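Local coordinates for inactive PncC family protein (Escherichia coli O157:H7, PDB 5KOL), which belongs to the CinA family but probably lacks nicotinamide-nucleotide (NMN) amidohydrolase activity, leaving its cellular role unknown, at residues Q33-T38 / A106-S111; K75-S80 / T100-R105; N20-L25 / S49-A54. One frame throughout, in Å; residues are numbered along the deposited sequence. Where two conformers were deposited one is given.

All three interactions build one alpha/beta/alpha sandwich, but at different layers. Interaction 1 joins the neighbouring parallel strands 36-40 and 110-116 within the sheet, and its chemistry is mostly backbone hydrogen bonding. Interaction 2 lies on the sheet face that carries Thr37, where an arginine of helix 92-106 grips the end of helix 70-76, partly at the surface and beside the second subunit. Interaction 3, buried on the opposite face, pairs helices 18-31 and 46-52 by small aliphatic contacts and one bridging water. Interactions 1 and 2 touch through Thr37 and Ala102, and interactions 1 and 3 through Leu36 and Leu51; interactions 2 and 3 do not meet.

Interaction 1: Q33-T38 / A106-S111; sequences QLRLTT and ADADVS
Two neighbouring parallel strands of the central sheet, 36-40 and 110-116, start side by side here. Val110 bridges the other strand in the usual parallel manner: its N donates to Arg35 O at 3.0 Å and its O accepts from Thr37 N at 2.9 Å. Arg35 O is gripped twice, because Asp109 N also donates to it, at 2.8 Å; both donors lie in the carbonyl plane.

Ahead of the first bridge, Asp109 adds a side-chain bond. A chi1 of -46° sets CG beside its own backbone N, so that OD2 meets Arg35 N at 2.8 Å through its anti lone pair. An acid suits this partly exposed end, where a water donates to both Asp109 OD2 and Gln33 O.

Side chains alternate between the sheet faces. Leu36 and Val110 share one: CD1 of Leu36 crosses obliquely to 3.7 Å from CG1 of Val110, and Leu168 of helix 153-171 covers both. On the other, Thr37 CG2 packs 3.5 Å from Ser111 CB and lies close to Ala108 CB. Small polar residues fit beneath helix 92-106, their hydroxyls satisfied at Ala63 O for Thr37 and Ala99 O for Ser111. Parallel pairing of this kind, with helices over both faces, is the arrangement found in the parallel part of an alpha/beta/alpha sandwich.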
loop_
_atom_site.group_PDB
_atom_site.type_symbol
_atom_site.label_atom_id
_atom_site.label_comp_id
_atom_site.label_asym_id
_atom_site.label_seq_id
_atom_site.Cartn_x
_atom_site.Cartn_y
_atom_site.Cartn_z
ATOM N N GLN A 33 6.421 -3.519 -22.282
ATOM C CA GLN A 33 7.472 -2.790 -21.572
ATOM C C GLN A 33 6.920 -1.528 -20.903
ATOM O O GLN A 33 7.496 -0.438 -20.985
ATOM C CB GLN A 33 8.634 -2.468 -22.518
ATOM C CG GLN A 33 9.594 -3.634 -22.659
ATOM C CD GLN A 33 10.006 -4.194 -21.297
ATOM O OE1 GLN A 33 9.595 -5.295 -20.911
ATOM N NE2 GLN A 33 10.811 -3.431 -20.560
ATOM N N LEU A 34 5.780 -1.684 -20.240
ATOM C CA LEU A 34 5.130 -0.600 -19.512
ATOM C C LEU A 34 5.245 -0.833 -18.011
ATOM O O LEU A 34 5.216 -1.978 -17.547
ATOM C CB LEU A 34 3.656 -0.479 -19.912
ATOM C CG LEU A 34 3.337 -0.110 -21.359
ATOM C CD1 LEU A 34 1.838 -0.181 -21.584
ATOM C CD2 LEU A 34 3.872 1.281 -21.710
ATOM N N ARG A 35 5.381 0.257 -17.253
ATOM C CA ARG A 35 5.521 0.195 -15.805
ATOM C C ARG A 35 4.274 0.763 -15.125
ATOM O O ARG A 35 3.828 1.868 -15.446
ATOM C CB ARG A 35 6.779 0.937 -15.335
ATOM C CG ARG A 35 6.993 0.814 -13.837
ATOM C CD ARG A 35 8.467 0.593 -13.459
ATOM N NE ARG A 35 9.022 -0.584 -14.121
ATOM C CZ ARG A 35 9.361 -1.717 -13.502
ATOM N NH1 ARG A 35 9.203 -1.858 -12.189
ATOM N NH2 ARG A 35 9.863 -2.730 -14.201
ATOM N N LEU A 36 3.702 -0.008 -14.212
ATOM C CA LEU A 36 2.441 0.309 -13.554
ATOM C C LEU A 36 2.697 0.877 -12.163
ATOM O O LEU A 36 3.656 0.498 -11.487
ATOM C CB LEU A 36 1.568 -0.953 -13.443
ATOM C CG LEU A 36 0.242 -0.909 -12.679
ATOM C CD1 LEU A 36 -0.820 -0.166 -13.521
ATOM C CD2 LEU A 36 -0.210 -2.355 -12.343
ATOM N N THR A 37 1.835 1.805 -11.748
ATOM C CA THR A 37 1.796 2.293 -10.379
ATOM C C THR A 37 0.332 2.403 -9.967
ATOM O O THR A 37 -0.562 2.458 -10.814
ATOM C CB THR A 37 2.514 3.650 -10.240
ATOM O OG1 THR A 37 2.541 4.056 -8.855
ATOM C CG2 THR A 37 1.808 4.713 -11.094
ATOM N N THR A 38 0.089 2.412 -8.659
ATOM C CA THR A 38 -1.270 2.393 -8.119
ATOM C C THR A 38 -1.404 3.402 -6.988
ATOM O O THR A 38 -0.434 3.707 -6.289
ATOM C CB THR A 38 -1.659 1.005 -7.585
ATOM O OG1 THR A 38 -0.755 0.628 -6.530
ATOM C CG2 THR A 38 -1.580 -0.019 -8.713
ATOM N N ALA A 106 6.001 8.162 -9.194
ATOM C CA ALA A 106 6.659 6.894 -9.467
ATOM C C ALA A 106 7.481 6.895 -10.748
ATOM O O ALA A 106 8.285 5.976 -10.942
ATOM C CB ALA A 106 5.616 5.766 -9.521
ATOM N N ASP A 107 7.336 7.909 -11.601
ATOM C CA ASP A 107 7.902 7.881 -12.951
ATOM C C ASP A 107 7.478 6.599 -13.677
ATOM O O ASP A 107 8.299 5.839 -14.193
ATOM C CB ASP A 107 9.427 8.023 -12.905
ATOM C CG ASP A 107 10.025 8.318 -14.262
ATOM O OD1 ASP A 107 9.363 9.011 -15.064
ATOM O OD2 ASP A 107 11.159 7.861 -14.526
ATOM N N ALA A 108 6.171 6.353 -13.690
ATOM C CA ALA A 108 5.578 5.161 -14.288
ATOM C C ALA A 108 4.836 5.527 -15.569
ATOM O O ALA A 108 4.681 6.704 -15.907
ATOM C CB ALA A 108 4.625 4.475 -13.303
ATOM N N ASP A 109 4.368 4.496 -16.287
ATOM C CA ASP A 109 3.690 4.675 -17.572
ATOM C C ASP A 109 2.190 4.469 -17.509
ATOM O O ASP A 109 1.470 5.060 -18.317
ATOM C CB ASP A 109 4.251 3.718 -18.640
ATOM C CG ASP A 109 5.765 3.678 -18.666
ATOM O OD1 ASP A 109 6.366 4.695 -19.083
ATOM O OD2 ASP A 109 6.353 2.631 -18.299
ATOM N N VAL A 110 1.715 3.630 -16.588
ATOM C CA VAL A 110 0.304 3.296 -16.427
ATOM C C VAL A 110 -0.048 3.396 -14.948
ATOM O O VAL A 110 0.770 3.061 -14.086
ATOM C CB VAL A 110 0.007 1.876 -16.961
ATOM C CG1 VAL A 110 -1.471 1.507 -16.772
ATOM C CG2 VAL A 110 0.427 1.765 -18.415
ATOM N N SER A 111 -1.257 3.852 -14.637
ATOM C CA SER A 111 -1.657 3.883 -13.236
ATOM C C SER A 111 -3.136 3.558 -13.065
ATOM O O SER A 111 -3.941 3.660 -13.999
ATOM C CB SER A 111 -1.345 5.242 -12.571
ATOM O OG SER A 111 -2.281 6.237 -12.936
HETATM O O HOH W 1 8.907 1.963 -19.263
#

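Interaction 2: K75-S80 / T100-R105; sequences KILSVS and TGAIER
The backbone of Leu77, just past the end of helix 70-76, runs so close to helix 92-106 that its CA lies 4.3 Å from the CA of Gly101. These helices belong to the crossover that carries the chain from strand 61-67 to strand 110-116 over one face of the alpha/beta/alpha sandwich.

Glycine suits the point where the two backbones come nearest, since a CB there would collide with Leu77 O. Instead the Gly101 CA itself faces that oxygen at 3.4 Å in a CA-H...O contact. Beside it, Leu77 sets CD2 against the helix backbone, 3.8 Å from Ala102 N. The small methyl of Ala102 lets the leucine lie near the helix, while Met98 and Ala39 also touch Leu77.

One turn after Gly101, Arg105 provides the polar grip. In the conformer described, its chain bends at chi2 (-90°) and then runs out extended, bringing the guanidinium edge-on to two successive carbonyls at the C-terminal end of helix 70-76. NE donates to Ile76 O at 2.8 Å, on a lone pair of that carbonyl, whereas NH2 donates to Lys75 O at 3.0 Å from above the carbonyl plane. An arginine suits this place because it can serve both oxygens at once, and its positive charge would be expected to sit well at the negative end of the helix dipole.

Ile76 crosses the arginine at about a right angle. The like-charged Lys75 turns to another partner, its NZ bonding to Arg105 O of the second subunit. The two bonds differ in tilt at the guanidinium: Lys75 O lies only 4° from its plane, Ile76 O 25°.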
loop_
_atom_site.group_PDB
_atom_site.type_symbol
_atom_site.label_atom_id
_atom_site.label_comp_id
_atom_site.label_asym_id
_atom_site.label_seq_id
_atom_site.Cartn_x
_atom_site.Cartn_y
_atom_site.Cartn_z
ATOM N N LYS A 75 -0.586 15.586 -0.026
ATOM C CA LYS A 75 0.863 15.622 0.124
ATOM C C LYS A 75 1.554 14.641 -0.816
ATOM O O LYS A 75 2.571 14.982 -1.431
ATOM C CB LYS A 75 1.257 15.321 1.571
ATOM C CG LYS A 75 2.755 15.438 1.808
ATOM C CD LYS A 75 3.073 15.698 3.246
ATOM C CE LYS A 75 4.483 16.276 3.424
ATOM N NZ LYS A 75 5.422 15.801 2.368
ATOM N N ILE A 76 1.035 13.415 -0.913
ATOM C CA ILE A 76 1.709 12.370 -1.677
ATOM C C ILE A 76 1.338 12.437 -3.160
ATOM O O ILE A 76 2.183 12.210 -4.036
ATOM C CB ILE A 76 1.371 10.985 -1.075
ATOM C CG1 ILE A 76 1.706 10.942 0.418
ATOM C CG2 ILE A 76 2.080 9.865 -1.846
ATOM C CD1 ILE A 76 3.080 11.460 0.765
ATOM N N LEU A 77 0.076 12.706 -3.478
ATOM C CA LEU A 77 -0.388 12.583 -4.858
ATOM C C LEU A 77 -0.736 13.927 -5.479
ATOM O O LEU A 77 -1.296 13.966 -6.577
ATOM C CB LEU A 77 -1.590 11.647 -4.934
ATOM C CG LEU A 77 -1.248 10.254 -4.394
ATOM C CD1 LEU A 77 -2.507 9.422 -4.263
ATOM C CD2 LEU A 77 -0.223 9.564 -5.289
ATOM N N SER A 78 -0.435 15.027 -4.794
ATOM C CA SER A 78 -0.656 16.367 -5.339
ATOM C C SER A 78 -2.108 16.569 -5.767
ATOM O O SER A 78 -2.383 17.294 -6.724
ATOM C CB SER A 78 0.294 16.656 -6.506
ATOM O OG SER A 78 0.214 18.011 -6.933
ATOM N N VAL A 79 -3.043 15.907 -5.082
ATOM C CA VAL A 79 -4.458 16.238 -5.229
ATOM C C VAL A 79 -4.680 17.634 -4.659
ATOM O O VAL A 79 -4.247 17.939 -3.538
ATOM C CB VAL A 79 -5.337 15.212 -4.501
ATOM C CG1 VAL A 79 -6.799 15.653 -4.538
ATOM C CG2 VAL A 79 -5.159 13.791 -5.099
ATOM N N SER A 80 -5.339 18.502 -5.423
ATOM C CA SER A 80 -5.467 19.889 -4.996
ATOM C C SER A 80 -6.536 20.024 -3.917
ATOM O O SER A 80 -7.586 19.376 -3.971
ATOM C CB SER A 80 -5.799 20.805 -6.179
ATOM O OG SER A 80 -7.184 20.781 -6.468
ATOM N N THR A 100 -2.930 10.650 -11.892
ATOM C CA THR A 100 -1.811 11.398 -12.457
ATOM C C THR A 100 -0.741 11.687 -11.415
ATOM O O THR A 100 0.448 11.734 -11.758
ATOM C CB THR A 100 -2.281 12.712 -13.098
ATOM O OG1 THR A 100 -2.951 13.523 -12.126
ATOM C CG2 THR A 100 -3.221 12.438 -14.263
ATOM N N GLY A 101 -1.134 11.875 -10.148
ATOM C CA GLY A 101 -0.140 12.035 -9.098
ATOM C C GLY A 101 0.752 10.818 -8.940
ATOM O O GLY A 101 1.963 10.949 -8.741
ATOM N N ALA A 102 0.173 9.611 -9.023
ATOM C CA ALA A 102 1.000 8.414 -8.899
ATOM C C ALA A 102 1.981 8.307 -10.058
ATOM O O ALA A 102 3.147 7.931 -9.864
ATOM C CB ALA A 102 0.120 7.158 -8.820
ATOM N N ILE A 103 1.524 8.625 -11.269
ATOM C CA ILE A 103 2.407 8.642 -12.433
ATOM C C ILE A 103 3.606 9.534 -12.152
ATOM O O ILE A 103 4.761 9.131 -12.339
ATOM C CB ILE A 103 1.626 9.086 -13.686
ATOM C CG1 ILE A 103 0.583 8.022 -14.085
ATOM C CG2 ILE A 103 2.561 9.387 -14.873
ATOM C CD1 ILE A 103 1.143 6.831 -14.856
ATOM N N GLU A 104 3.350 10.724 -11.595
ATOM C CA GLU A 104 4.421 11.691 -11.352
ATOM C C GLU A 104 5.407 11.186 -10.303
ATOM O O GLU A 104 6.628 11.227 -10.505
ATOM C CB GLU A 104 3.838 13.034 -10.900
ATOM C CG GLU A 104 2.879 13.710 -11.874
ATOM C CD GLU A 104 2.111 14.875 -11.241
ATOM O OE1 GLU A 104 1.167 15.380 -11.882
ATOM O OE2 GLU A 104 2.456 15.296 -10.111
ATOM N N ARG A 105 4.889 10.743 -9.157
ATOM C CA ARG A 105 5.751 10.315 -8.058
ATOM C C ARG A 105 6.581 9.092 -8.435
ATOM O O ARG A 105 7.742 8.978 -8.033
ATOM C CB ARG A 105 4.898 10.013 -6.824
ATOM C CG ARG A 105 4.487 11.224 -6.011
ATOM C CD ARG A 105 5.519 11.527 -4.941
ATOM N NE ARG A 105 5.011 12.439 -3.920
ATOM C CZ ARG A 105 5.699 12.809 -2.846
ATOM N NH1 ARG A 105 6.922 12.335 -2.652
ATOM N NH2 ARG A 105 5.169 13.650 -1.965
#

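Interaction 3: N20-L25 / S49-A54; sequences NLTSAL and SALCAA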
loop_
_atom_site.group_PDB
_atom_site.type_symbol
_atom_site.label_atom_id
_atom_site.label_comp_id
_atom_site.label_asym_id
_atom_site.label_seq_id
_atom_site.Cartn_x
_atom_site.Cartn_y
_atom_site.Cartn_z
ATOM N N ASN A 20 -6.339 -14.625 -11.900
ATOM C CA ASN A 20 -6.425 -14.658 -13.360
ATOM C C ASN A 20 -6.238 -13.271 -13.958
ATOM O O ASN A 20 -5.620 -13.127 -15.018
ATOM C CB ASN A 20 -7.762 -15.253 -13.809
ATOM C CG ASN A 20 -7.841 -16.758 -13.591
ATOM O OD1 ASN A 20 -6.822 -17.415 -13.363
ATOM N ND2 ASN A 20 -9.052 -17.312 -13.663
ATOM N N LEU A 21 -6.762 -12.241 -13.294
ATOM C CA LEU A 21 -6.630 -10.879 -13.807
ATOM C C LEU A 21 -5.177 -10.418 -13.785
ATOM O O LEU A 21 -4.702 -9.803 -14.744
ATOM C CB LEU A 21 -7.491 -9.926 -12.971
ATOM C CG LEU A 21 -9.006 -10.132 -13.017
ATOM C CD1 LEU A 21 -9.732 -9.300 -11.946
ATOM C CD2 LEU A 21 -9.494 -9.802 -14.433
ATOM N N THR A 22 -4.464 -10.685 -12.689
ATOM C CA THR A 22 -3.073 -10.244 -12.609
ATOM C C THR A 22 -2.186 -11.084 -13.510
ATOM O O THR A 22 -1.138 -10.610 -13.958
ATOM C CB THR A 22 -2.564 -10.298 -11.161
ATOM O OG1 THR A 22 -2.662 -11.632 -10.656
ATOM C CG2 THR A 22 -3.376 -9.359 -10.240
ATOM N N SER A 23 -2.591 -12.332 -13.782
ATOM C CA SER A 23 -1.905 -13.134 -14.787
ATOM C C SER A 23 -1.960 -12.465 -16.151
ATOM O O SER A 23 -0.933 -12.299 -16.828
ATOM C CB SER A 23 -2.544 -14.520 -14.841
ATOM O OG SER A 23 -2.091 -15.280 -13.738
ATOM N N ALA A 24 -3.162 -12.084 -16.587
ATOM C CA ALA A 24 -3.283 -11.442 -17.893
ATOM C C ALA A 24 -2.584 -10.087 -17.894
ATOM O O ALA A 24 -1.833 -9.759 -18.822
ATOM C CB ALA A 24 -4.759 -11.296 -18.262
ATOM N N LEU A 25 -2.792 -9.305 -16.834
ATOM C CA LEU A 25 -2.261 -7.947 -16.793
ATOM C C LEU A 25 -0.737 -7.937 -16.723
ATOM O O LEU A 25 -0.082 -7.114 -17.381
ATOM C CB LEU A 25 -2.862 -7.204 -15.603
ATOM C CG LEU A 25 -2.522 -5.715 -15.483
ATOM C CD1 LEU A 25 -3.098 -4.927 -16.667
ATOM C CD2 LEU A 25 -3.014 -5.146 -14.139
ATOM N N SER A 49 -1.401 -5.203 -2.870
ATOM C CA SER A 49 -1.165 -6.584 -2.454
ATOM C C SER A 49 -1.513 -7.565 -3.563
ATOM O O SER A 49 -0.824 -8.583 -3.736
ATOM C CB SER A 49 -1.977 -6.896 -1.197
ATOM O OG SER A 49 -1.753 -8.231 -0.787
ATOM N N ALA A 50 -2.579 -7.295 -4.312
ATOM C CA ALA A 50 -2.936 -8.169 -5.421
ATOM C C ALA A 50 -1.811 -8.222 -6.446
ATOM O O ALA A 50 -1.444 -9.298 -6.933
ATOM C CB ALA A 50 -4.233 -7.681 -6.065
ATOM N N LEU A 51 -1.221 -7.066 -6.750
ATOM C CA LEU A 51 -0.152 -6.980 -7.740
ATOM C C LEU A 51 1.173 -7.522 -7.226
ATOM O O LEU A 51 1.956 -8.077 -8.011
ATOM C CB LEU A 51 0.025 -5.524 -8.164
ATOM C CG LEU A 51 -1.215 -5.005 -8.904
ATOM C CD1 LEU A 51 -1.228 -3.497 -8.948
ATOM C CD2 LEU A 51 -1.274 -5.573 -10.316
ATOM N N CYS A 52 1.460 -7.342 -5.931
ATOM C CA CYS A 52 2.695 -7.878 -5.378
ATOM C C CYS A 52 2.661 -9.392 -5.275
ATOM O O CYS A 52 3.723 -10.014 -5.181
ATOM C CB CYS A 52 2.978 -7.262 -4.007
ATOM S SG CYS A 52 3.517 -5.521 -4.132
ATOM N N ALA A 53 1.472 -9.990 -5.253
ATOM C CA ALA A 53 1.340 -11.440 -5.252
ATOM C C ALA A 53 1.355 -12.020 -6.659
ATOM O O ALA A 53 1.393 -13.244 -6.813
ATOM C CB ALA A 53 0.056 -11.861 -4.544
ATOM N N ALA A 54 1.332 -11.170 -7.678
ATOM C CA ALA A 54 1.411 -11.664 -9.036
ATOM C C ALA A 54 2.810 -12.194 -9.340
ATOM O O ALA A 54 3.795 -11.906 -8.654
ATOM C CB ALA A 54 1.033 -10.572 -10.038
HETATM O O HOH W 2 -2.255 -11.651 -7.691
#
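No ring or other flat side-chain group takes part in this contact, so there are no faces to stack; aliphatic tips and a methyl meet instead, with a single water between a hydroxyl and a peptide carbonyl. Helix 18-31 meets the end of helix 46-52 and the residues just after it, in one helical layer of the alpha/beta/alpha sandwich, on either side of strand 36-40 in the chain.

Thr22 carries most of the contact. Its CB faces Ala54 and comes 3.8 Å from the methyl CB of that residue, a close approach that two small side chains allow. Its CG2, anti to the carbonyl carbon, reaches across to 3.8 Å from Ala50 O.

The other branch, OG1, occupies the crowded position between backbone N and carbonyl carbon (chi1 59°). There it can turn back to the preceding helical turn, bonding chiefly to Ile18 O, with Glu19 O as an alternative acceptor for the same single proton, so the hydroxyl is satisfied within its own helix and still accepts from water. Threonine thus suits the interface by offering a methyl and a hydroxyl from one branch point.

Further along, Leu25 and Leu51 meet tip to tip, CD2 to CD2 at 4.2 Å. Leu25 reaches there with CG anti to its backbone N (chi1 -174°), and it also touches Leu168 of helix 153-171. Leu51 continues inward onto Leu36, Thr38 and Tyr61, tying the pair of helices to the sheet. Thr57 OG1 lies within bonding distance of both Leu51 O and Ala54 O, linking the last turn to the residues that follow.

The bridging water donates both ways: to Thr22 OG1 at 3.0 Å and, more tightly, to Ala50 O at 2.6 Å.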